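Extracellular solute-binding protein (PDB 3PU5) probably binds a small solute, possibly a polyamine, outside the cytoplasm for uptake by a membrane transporter. Local coordinates at residues V133-F147 and T180-F192. Residues are numbered along the deposited sequence; the frame is centred on the assembly and turned at random.
Sequences VERTVAGEFGKQVFF and TLERMKPHIFKFF
Arg183 meets the Glu134 carboxylate with both terminal nitrogens, one to each oxygen: NH2 reaches OE1 at 2.7 Å and NH1 reaches OE2 at 3.2 Å. Both oxygens lie in the guanidinium plane, but the nitrogens, on the syn side, are tilted out of the carboxylate plane, the two groups being 30° apart. Val137 CG2 lies over one face of that guanidinium, and Tyr167 OH also hydrogen-bonds Glu134 OE2, giving that oxygen a second partner. One residue on from Arg183, Met184, present as selenomethionine, packs SE against Val133 CG2 and CB against Thr136 CG2. The His187 ring is sandwiched between Thr136 O, 3.2 Å above its plane, and Pro186 CB on the opposite face. Further along, the chains pair as parallel strands: Phe189 N donates to Val145 O, Phe147 N to Lys190 O and Phe192 N to Phe147 O. Lys143, its chain turned at the last torsion (chi4 73°), brings NZ to Pro186 O (3.1 Å) and Ile188 O (3.3 Å), above both carbonyl planes. Leu181 CD1 stands over the Phe147 ring's centre, a CH-pi contact. Strands 145-148 and 188-192 are joined through helices 156-167 and 174-184, a beta-alpha-beta crossover of this solute-binding-protein fold; helix 129-138 packs on helix 174-184, helix 197-204 against Phe146, and strand 209-213 touches Val145 and Phe147.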
ATOM      1  N   VAL A 133       0.388  18.542 -11.520  1.00  9.41           N
ATOM      2  CA  VAL A 133       0.733  19.730 -10.741  1.00 11.83           C
ATOM      3  C   VAL A 133       0.685  21.019 -11.574  1.00 10.99           C
ATOM      4  O   VAL A 133       0.013  21.980 -11.212  1.00 11.58           O
ATOM      5  CB  VAL A 133       2.131  19.599 -10.084  1.00 11.32           C
ATOM      6  CG1 VAL A 133       2.539  20.919  -9.420  1.00 12.64           C
ATOM      7  CG2 VAL A 133       2.144  18.459  -9.085  1.00 10.12           C
ATOM      8  N   GLU A 134       1.394  21.032 -12.692  1.00 12.25           N
ATOM      9  CA  GLU A 134       1.549  22.257 -13.461  1.00 11.93           C
ATOM     10  C   GLU A 134       0.236  22.694 -14.091  1.00 12.63           C
ATOM     11  O   GLU A 134      -0.046  23.880 -14.160  1.00 13.69           O
ATOM     12  CB  GLU A 134       2.631  22.102 -14.530  1.00 12.23           C
ATOM     13  CG  GLU A 134       4.015  21.820 -13.974  1.00 14.62           C
ATOM     14  CD  GLU A 134       4.505  22.878 -12.991  1.00 18.44           C
ATOM     15  OE1 GLU A 134       4.083  24.053 -13.093  1.00 17.19           O
ATOM     16  OE2 GLU A 134       5.324  22.529 -12.112  1.00 19.03           O
ATOM     17  N   ARG A 135      -0.568  21.739 -14.551  1.00 13.68           N
ATOM     18  CA  ARG A 135      -1.876  22.076 -15.102  1.00 12.34           C
ATOM     19  C   ARG A 135      -2.831  22.565 -14.000  1.00 12.74           C
ATOM     20  O   ARG A 135      -3.641  23.477 -14.221  1.00 10.84           O
ATOM     21  CB  ARG A 135      -2.463  20.906 -15.909  1.00 11.52           C
ATOM     22  CG  ARG A 135      -1.759  20.681 -17.256  1.00 14.60           C
ATOM     23  CD  ARG A 135      -2.352  19.508 -18.045  1.00 13.83           C
ATOM     24  NE  ARG A 135      -3.719  19.762 -18.495  1.00 19.33           N
ATOM     25  CZ  ARG A 135      -4.478  18.873 -19.136  1.00 21.82           C
ATOM     26  NH1 ARG A 135      -3.998  17.665 -19.410  1.00 23.10           N
ATOM     27  NH2 ARG A 135      -5.715  19.190 -19.509  1.00 25.28           N
ATOM     28  N   THR A 136      -2.734  21.975 -12.810  1.00 10.54           N
ATOM     29  CA  THR A 136      -3.526  22.473 -11.683  1.00  9.72           C
ATOM     30  C   THR A 136      -3.195  23.940 -11.388  1.00 10.84           C
ATOM     31  O   THR A 136      -4.078  24.787 -11.286  1.00 11.18           O
ATOM     32  CB  THR A 136      -3.284  21.643 -10.412  1.00 11.63           C
ATOM     33  OG1 THR A 136      -3.784  20.318 -10.615  1.00  9.86           O
ATOM     34  CG2 THR A 136      -3.991  22.280  -9.210  1.00 10.82           C
ATOM     35  N   VAL A 137      -1.905  24.220 -11.248  1.00 10.77           N
ATOM     36  CA  VAL A 137      -1.405  25.557 -10.936  1.00 11.54           C
ATOM     37  C   VAL A 137      -1.762  26.583 -12.038  1.00 13.03           C
ATOM     38  O   VAL A 137      -2.006  27.759 -11.748  1.00 11.81           O
ATOM     39  CB  VAL A 137       0.131  25.493 -10.675  1.00 12.46           C
ATOM     40  CG1 VAL A 137       0.719  26.870 -10.432  1.00 14.55           C
ATOM     41  CG2 VAL A 137       0.419  24.551  -9.497  1.00 12.20           C
ATOM     42  N   ALA A 138      -1.813  26.136 -13.289  1.00 11.15           N
ATOM     43  CA  ALA A 138      -2.171  27.020 -14.405  1.00 13.00           C
ATOM     44  C   ALA A 138      -3.666  27.315 -14.406  1.00 13.48           C
ATOM     45  O   ALA A 138      -4.131  28.191 -15.133  1.00 12.13           O
ATOM     46  CB  ALA A 138      -1.755  26.415 -15.747  1.00 11.82           C
ATOM     47  N   GLY A 139      -4.412  26.567 -13.599  1.00 12.11           N
ATOM     48  CA  GLY A 139      -5.837  26.798 -13.440  1.00 12.40           C
ATOM     49  C   GLY A 139      -6.682  26.063 -14.460  1.00 12.81           C
ATOM     50  O   GLY A 139      -7.873  26.342 -14.605  1.00 11.44           O
ATOM     51  N   GLU A 140      -6.070  25.117 -15.164  1.00 11.84           N
ATOM     52  CA  GLU A 140      -6.766  24.383 -16.218  1.00 13.15           C
ATOM     53  C   GLU A 140      -7.907  23.486 -15.728  1.00 16.21           C
ATOM     54  O   GLU A 140      -8.815  23.161 -16.493  1.00 15.96           O
ATOM     55  CB  GLU A 140      -5.774  23.565 -17.051  1.00 13.93           C
ATOM     56  CG  GLU A 140      -4.703  24.405 -17.736  1.00 13.87           C
ATOM     57  CD  GLU A 140      -3.840  23.570 -18.674  1.00 17.01           C
ATOM     58  OE1 GLU A 140      -4.269  22.448 -19.026  1.00 16.70           O
ATOM     59  OE2 GLU A 140      -2.739  24.033 -19.051  1.00 16.05           O
ATOM     60  N   PHE A 141      -7.863  23.077 -14.463  1.00 12.24           N
ATOM     61  CA  PHE A 141      -8.930  22.251 -13.916  1.00 10.21           C
ATOM     62  C   PHE A 141      -9.879  23.075 -13.043  1.00 13.52           C
ATOM     63  O   PHE A 141     -10.742  22.521 -12.366  1.00 12.59           O
ATOM     64  CB  PHE A 141      -8.352  21.069 -13.108  1.00 11.94           C
ATOM     65  CG  PHE A 141      -7.266  20.302 -13.830  1.00 11.99           C
ATOM     66  CD1 PHE A 141      -7.456  19.874 -15.141  1.00 12.81           C
ATOM     67  CD2 PHE A 141      -6.061  20.007 -13.198  1.00 11.42           C
ATOM     68  CE1 PHE A 141      -6.462  19.164 -15.812  1.00 16.03           C
ATOM     69  CE2 PHE A 141      -5.060  19.294 -13.860  1.00 12.21           C
ATOM     70  CZ  PHE A 141      -5.265  18.867 -15.168  1.00 11.83           C
ATOM     71  N   GLY A 142      -9.722  24.398 -13.053  1.00 12.58           N
ATOM     72  CA  GLY A 142     -10.535  25.239 -12.194  1.00 13.55           C
ATOM     73  C   GLY A 142     -10.273  24.906 -10.735  1.00 14.16           C
ATOM     74  O   GLY A 142      -9.148  24.593 -10.355  1.00 13.68           O
ATOM     75  N   LYS A 143     -11.305  24.978  -9.906  1.00 13.85           N
ATOM     76  CA  LYS A 143     -11.146  24.625  -8.504  1.00 15.41           C
ATOM     77  C   LYS A 143     -11.759  23.254  -8.234  1.00 12.16           C
ATOM     78  O   LYS A 143     -12.510  23.066  -7.280  1.00 13.39           O
ATOM     79  CB  LYS A 143     -11.764  25.699  -7.599  1.00 17.80           C
ATOM     80  CG  LYS A 143     -11.263  25.652  -6.155  1.00 15.62           C
ATOM     81  CD  LYS A 143     -11.856  26.792  -5.334  1.00 23.04           C
ATOM     82  CE  LYS A 143     -11.799  26.477  -3.852  1.00 22.64           C
ATOM     83  NZ  LYS A 143     -10.421  26.564  -3.299  1.00 24.23           N
ATOM     84  N   GLN A 144     -11.420  22.285  -9.075  1.00 11.71           N
ATOM     85  CA  GLN A 144     -12.057  20.976  -9.014  1.00 11.88           C
ATOM     86  C   GLN A 144     -11.064  19.861  -8.716  1.00 11.08           C
ATOM     87  O   GLN A 144     -11.303  18.690  -9.019  1.00  9.82           O
ATOM     88  CB  GLN A 144     -12.813  20.721 -10.313  1.00 13.90           C
ATOM     89  CG  GLN A 144     -13.898  21.783 -10.536  1.00 18.21           C
ATOM     90  CD  GLN A 144     -14.420  21.823 -11.957  1.00 21.55           C
ATOM     91  OE1 GLN A 144     -14.675  20.788 -12.565  1.00 21.90           O
ATOM     92  NE2 GLN A 144     -14.600  23.030 -12.487  1.00 26.55           N
ATOM     93  N   VAL A 145      -9.956  20.249  -8.095  1.00 10.60           N
ATOM     94  CA  VAL A 145      -8.924  19.304  -7.703  1.00  9.58           C
ATOM     95  C   VAL A 145      -9.104  18.924  -6.231  1.00  9.28           C
ATOM     96  O   VAL A 145      -9.471  19.769  -5.413  1.00  9.33           O
ATOM     97  CB  VAL A 145      -7.531  19.917  -7.959  1.00 10.08           C
ATOM     98  CG1 VAL A 145      -6.442  18.922  -7.607  1.00  8.80           C
ATOM     99  CG2 VAL A 145      -7.424  20.363  -9.433  1.00  8.80           C
ATOM    100  N   PHE A 146      -8.917  17.644  -5.913  1.00  9.22           N
ATOM    101  CA  PHE A 146      -8.914  17.183  -4.522  1.00  8.95           C
ATOM    102  C   PHE A 146      -7.533  16.609  -4.197  1.00  9.61           C
ATOM    103  O   PHE A 146      -6.768  16.316  -5.110  1.00  9.46           O
ATOM    104  CB  PHE A 146     -10.047  16.179  -4.238  1.00  8.88           C
ATOM    105  CG  PHE A 146     -10.069  14.982  -5.169  1.00  9.28           C
ATOM    106  CD1 PHE A 146      -9.236  13.889  -4.938  1.00  9.08           C
ATOM    107  CD2 PHE A 146     -10.923  14.948  -6.269  1.00  8.40           C
ATOM    108  CE1 PHE A 146      -9.250  12.783  -5.799  1.00  9.02           C
ATOM    109  CE2 PHE A 146     -10.943  13.852  -7.133  1.00  8.95           C
ATOM    110  CZ  PHE A 146     -10.109  12.766  -6.898  1.00  8.22           C
ATOM    111  N   PHE A 147      -7.202  16.472  -2.913  1.00  9.67           N
ATOM    112  CA  PHE A 147      -5.876  15.995  -2.519  1.00  7.46           C
ATOM    113  C   PHE A 147      -5.927  15.323  -1.145  1.00  9.50           C
ATOM    114  O   PHE A 147      -6.759  15.674  -0.321  1.00  9.34           O
ATOM    115  CB  PHE A 147      -4.873  17.160  -2.490  1.00  9.35           C
ATOM    116  CG  PHE A 147      -3.436  16.721  -2.388  1.00  9.43           C
ATOM    117  CD1 PHE A 147      -2.844  16.524  -1.150  1.00  9.74           C
ATOM    118  CD2 PHE A 147      -2.681  16.484  -3.539  1.00 11.40           C
ATOM    119  CE1 PHE A 147      -1.522  16.096  -1.051  1.00 10.33           C
ATOM    120  CE2 PHE A 147      -1.352  16.059  -3.451  1.00  8.77           C
ATOM    121  CZ  PHE A 147      -0.773  15.871  -2.203  1.00  9.87           C
ATOM    122  N   THR A 180       5.300  22.759  -3.336  1.00 13.97           N
ATOM    123  CA  THR A 180       4.556  22.310  -4.513  1.00 14.34           C
ATOM    124  C   THR A 180       3.059  22.362  -4.246  1.00 14.10           C
ATOM    125  O   THR A 180       2.301  22.943  -5.017  1.00 13.24           O
ATOM    126  CB  THR A 180       4.947  20.872  -4.921  1.00 12.62           C
ATOM    127  OG1 THR A 180       6.331  20.846  -5.290  1.00 15.52           O
ATOM    128  CG2 THR A 180       4.136  20.405  -6.106  1.00 12.42           C
ATOM    129  N   LEU A 181       2.638  21.760  -3.140  1.00 12.61           N
ATOM    130  CA  LEU A 181       1.223  21.726  -2.790  1.00 13.13           C
ATOM    131  C   LEU A 181       0.687  23.131  -2.546  1.00 13.93           C
ATOM    132  O   LEU A 181      -0.470  23.445  -2.859  1.00 11.81           O
ATOM    133  CB  LEU A 181       1.001  20.845  -1.560  1.00 12.07           C
ATOM    134  CG  LEU A 181      -0.446  20.689  -1.097  1.00 13.57           C
ATOM    135  CD1 LEU A 181      -1.290  20.008  -2.181  1.00 10.79           C
ATOM    136  CD2 LEU A 181      -0.478  19.894   0.197  1.00 12.28           C
ATOM    137  N   GLU A 182       1.541  23.986  -1.997  1.00 13.44           N
ATOM    138  CA  GLU A 182       1.150  25.362  -1.727  1.00 16.96           C
ATOM    139  C   GLU A 182       0.796  26.080  -3.029  1.00 13.71           C
ATOM    140  O   GLU A 182      -0.095  26.919  -3.052  1.00 14.53           O
ATOM    141  CB  GLU A 182       2.264  26.103  -0.986  1.00 16.44           C
ATOM    142  CG  GLU A 182       1.864  27.485  -0.527  1.00 23.84           C
ATOM    143  CD  GLU A 182       2.869  28.095   0.433  1.00 30.90           C
ATOM    144  OE1 GLU A 182       4.051  27.687   0.403  1.00 31.06           O
ATOM    145  OE2 GLU A 182       2.474  28.979   1.220  1.00 39.48           O
ATOM    146  N   ARG A 183       1.498  25.740  -4.106  1.00 14.04           N
ATOM    147  CA  ARG A 183       1.193  26.264  -5.443  1.00 14.70           C
ATOM    148  C   ARG A 183      -0.184  25.801  -5.925  1.00 13.28           C
ATOM    149  O   ARG A 183      -0.885  26.513  -6.649  1.00 12.79           O
ATOM    150  CB  ARG A 183       2.266  25.810  -6.448  1.00 16.95           C
ATOM    151  CG  ARG A 183       3.666  26.417  -6.222  1.00 15.85           C
ATOM    152  CD  ARG A 183       4.707  25.746  -7.116  1.00 18.45           C
ATOM    153  NE  ARG A 183       4.410  25.992  -8.521  1.00 21.22           N
ATOM    154  CZ  ARG A 183       4.579  25.105  -9.493  1.00 17.86           C
ATOM    155  NH1 ARG A 183       5.042  23.885  -9.228  1.00 16.87           N
ATOM    156  NH2 ARG A 183       4.269  25.441 -10.736  1.00 21.41           N
HETATM  157  N   MSE A 184      -0.575  24.599  -5.518  1.00 14.39           N
HETATM  158  CA  MSE A 184      -1.829  24.009  -5.982  1.00 12.56           C
HETATM  159  C   MSE A 184      -3.005  24.411  -5.105  1.00 12.68           C
HETATM  160  O   MSE A 184      -4.164  24.337  -5.532  1.00 10.68           O
HETATM  161  CB  MSE A 184      -1.726  22.485  -6.001  1.00 13.39           C
HETATM  162  CG  MSE A 184      -0.590  21.942  -6.851  1.00 12.00           C
HETATM  163 SE   MSE A 184      -0.346  20.023  -6.485  1.00 22.87          SE
HETATM  164  CE  MSE A 184      -2.119  19.397  -6.962  1.00 11.60           C
ATOM    165  N   LYS A 185      -2.700  24.840  -3.882  1.00 12.84           N
ATOM    166  CA  LYS A 185      -3.718  25.062  -2.850  1.00 13.64           C
ATOM    167  C   LYS A 185      -4.975  25.850  -3.283  1.00 13.74           C
ATOM    168  O   LYS A 185      -6.087  25.498  -2.887  1.00 10.39           O
ATOM    169  CB  LYS A 185      -3.093  25.691  -1.591  1.00 15.22           C
ATOM    170  CG  LYS A 185      -4.060  25.763  -0.413  1.00 21.29           C
ATOM    171  CD  LYS A 185      -3.397  26.261   0.867  1.00 24.91           C
ATOM    172  CE  LYS A 185      -2.936  27.705   0.741  1.00 30.55           C
ATOM    173  NZ  LYS A 185      -2.342  28.194   2.023  1.00 34.65           N
ATOM    174  N   PRO A 186      -4.806  26.920  -4.082  1.00 10.92           N
ATOM    175  CA  PRO A 186      -5.969  27.717  -4.498  1.00 12.85           C
ATOM    176  C   PRO A 186      -7.005  26.929  -5.293  1.00 13.78           C
ATOM    177  O   PRO A 186      -8.174  27.327  -5.333  1.00 12.77           O
ATOM    178  CB  PRO A 186      -5.354  28.791  -5.407  1.00 13.40           C
ATOM    179  CG  PRO A 186      -3.937  28.902  -4.959  1.00 15.62           C
ATOM    180  CD  PRO A 186      -3.538  27.516  -4.528  1.00 12.88           C
ATOM    181  N   HIS A 187      -6.569  25.839  -5.923  1.00 12.63           N
ATOM    182  CA  HIS A 187      -7.399  25.086  -6.849  1.00 12.50           C
ATOM    183  C   HIS A 187      -7.939  23.812  -6.238  1.00 12.38           C
ATOM    184  O   HIS A 187      -8.649  23.070  -6.896  1.00 11.46           O
ATOM    185  CB  HIS A 187      -6.592  24.777  -8.093  1.00 11.15           C
ATOM    186  CG  HIS A 187      -5.846  25.964  -8.602  1.00 12.75           C
ATOM    187  ND1 HIS A 187      -4.503  26.161  -8.359  1.00 13.28           N
ATOM    188  CD2 HIS A 187      -6.272  27.060  -9.273  1.00 12.01           C
ATOM    189  CE1 HIS A 187      -4.127  27.313  -8.886  1.00 12.68           C
ATOM    190  NE2 HIS A 187      -5.182  27.873  -9.455  1.00 14.91           N
ATOM    191  N   ILE A 188      -7.608  23.578  -4.972  1.00 11.89           N
ATOM    192  CA  ILE A 188      -8.062  22.394  -4.252  1.00 11.81           C
ATOM    193  C   ILE A 188      -9.304  22.713  -3.428  1.00 13.51           C
ATOM    194  O   ILE A 188      -9.285  23.605  -2.578  1.00 14.49           O
ATOM    195  CB  ILE A 188      -6.932  21.823  -3.355  1.00 12.91           C
ATOM    196  CG1 ILE A 188      -5.839  21.221  -4.237  1.00 10.61           C
ATOM    197  CG2 ILE A 188      -7.477  20.761  -2.388  1.00 10.72           C
ATOM    198  CD1 ILE A 188      -4.500  21.029  -3.541  1.00 11.25           C
ATOM    199  N   PHE A 189     -10.393  22.002  -3.703  1.00 10.53           N
ATOM    200  CA  PHE A 189     -11.648  22.257  -3.015  1.00 13.79           C
ATOM    201  C   PHE A 189     -11.838  21.332  -1.802  1.00 14.74           C
ATOM    202  O   PHE A 189     -12.690  21.583  -0.946  1.00 13.28           O
ATOM    203  CB  PHE A 189     -12.841  22.130  -3.980  1.00 12.32           C
ATOM    204  CG  PHE A 189     -13.169  20.716  -4.364  1.00 14.04           C
ATOM    205  CD1 PHE A 189     -12.551  20.121  -5.449  1.00 11.60           C
ATOM    206  CD2 PHE A 189     -14.103  19.983  -3.650  1.00 14.93           C
ATOM    207  CE1 PHE A 189     -12.846  18.826  -5.808  1.00 12.94           C
ATOM    208  CE2 PHE A 189     -14.405  18.683  -4.007  1.00 15.43           C
ATOM    209  CZ  PHE A 189     -13.774  18.101  -5.090  1.00 14.07           C
ATOM    210  N   LYS A 190     -11.045  20.265  -1.726  1.00 11.15           N
ATOM    211  CA  LYS A 190     -11.212  19.303  -0.644  1.00 12.15           C
ATOM    212  C   LYS A 190      -9.932  18.530  -0.372  1.00 12.61           C
ATOM    213  O   LYS A 190      -9.312  17.980  -1.287  1.00  9.03           O
ATOM    214  CB  LYS A 190     -12.354  18.338  -0.968  1.00 12.55           C
ATOM    215  CG  LYS A 190     -12.569  17.241   0.067  1.00 17.46           C
ATOM    216  CD  LYS A 190     -13.041  17.814   1.400  1.00 16.71           C
ATOM    217  CE  LYS A 190     -13.626  16.718   2.275  1.00 23.26           C
ATOM    218  NZ  LYS A 190     -13.880  17.170   3.679  1.00 34.36           N
ATOM    219  N   PHE A 191      -9.529  18.519   0.894  1.00 12.14           N
ATOM    220  CA  PHE A 191      -8.482  17.628   1.353  1.00 10.52           C
ATOM    221  C   PHE A 191      -9.188  16.438   1.987  1.00 12.59           C
ATOM    222  O   PHE A 191      -9.739  16.539   3.086  1.00 12.43           O
ATOM    223  CB  PHE A 191      -7.564  18.337   2.348  1.00 11.09           C
ATOM    224  CG  PHE A 191      -6.656  19.351   1.708  1.00 13.68           C
ATOM    225  CD1 PHE A 191      -6.959  20.704   1.750  1.00 14.49           C
ATOM    226  CD2 PHE A 191      -5.501  18.948   1.046  1.00 12.37           C
ATOM    227  CE1 PHE A 191      -6.117  21.641   1.148  1.00 15.71           C
ATOM    228  CE2 PHE A 191      -4.667  19.868   0.450  1.00 13.18           C
ATOM    229  CZ  PHE A 191      -4.971  21.221   0.500  1.00 14.04           C
ATOM    230  N   PHE A 192      -9.193  15.315   1.280  1.00 10.51           N
ATOM    231  CA  PHE A 192     -10.057  14.208   1.651  1.00 10.50           C
ATOM    232  C   PHE A 192      -9.478  13.353   2.773  1.00 10.76           C
ATOM    233  O   PHE A 192      -8.267  13.292   2.964  1.00  9.44           O
ATOM    234  CB  PHE A 192     -10.432  13.360   0.426  1.00 10.72           C
ATOM    235  CG  PHE A 192      -9.274  12.619  -0.192  1.00 10.32           C
ATOM    236  CD1 PHE A 192      -8.888  11.385   0.298  1.00 10.10           C
ATOM    237  CD2 PHE A 192      -8.596  13.143  -1.288  1.00  9.54           C
ATOM    238  CE1 PHE A 192      -7.827  10.691  -0.280  1.00  9.82           C
ATOM    239  CE2 PHE A 192      -7.547  12.459  -1.866  1.00  8.35           C
ATOM    240  CZ  PHE A 192      -7.159  11.233  -1.363  1.00  9.04           C
TER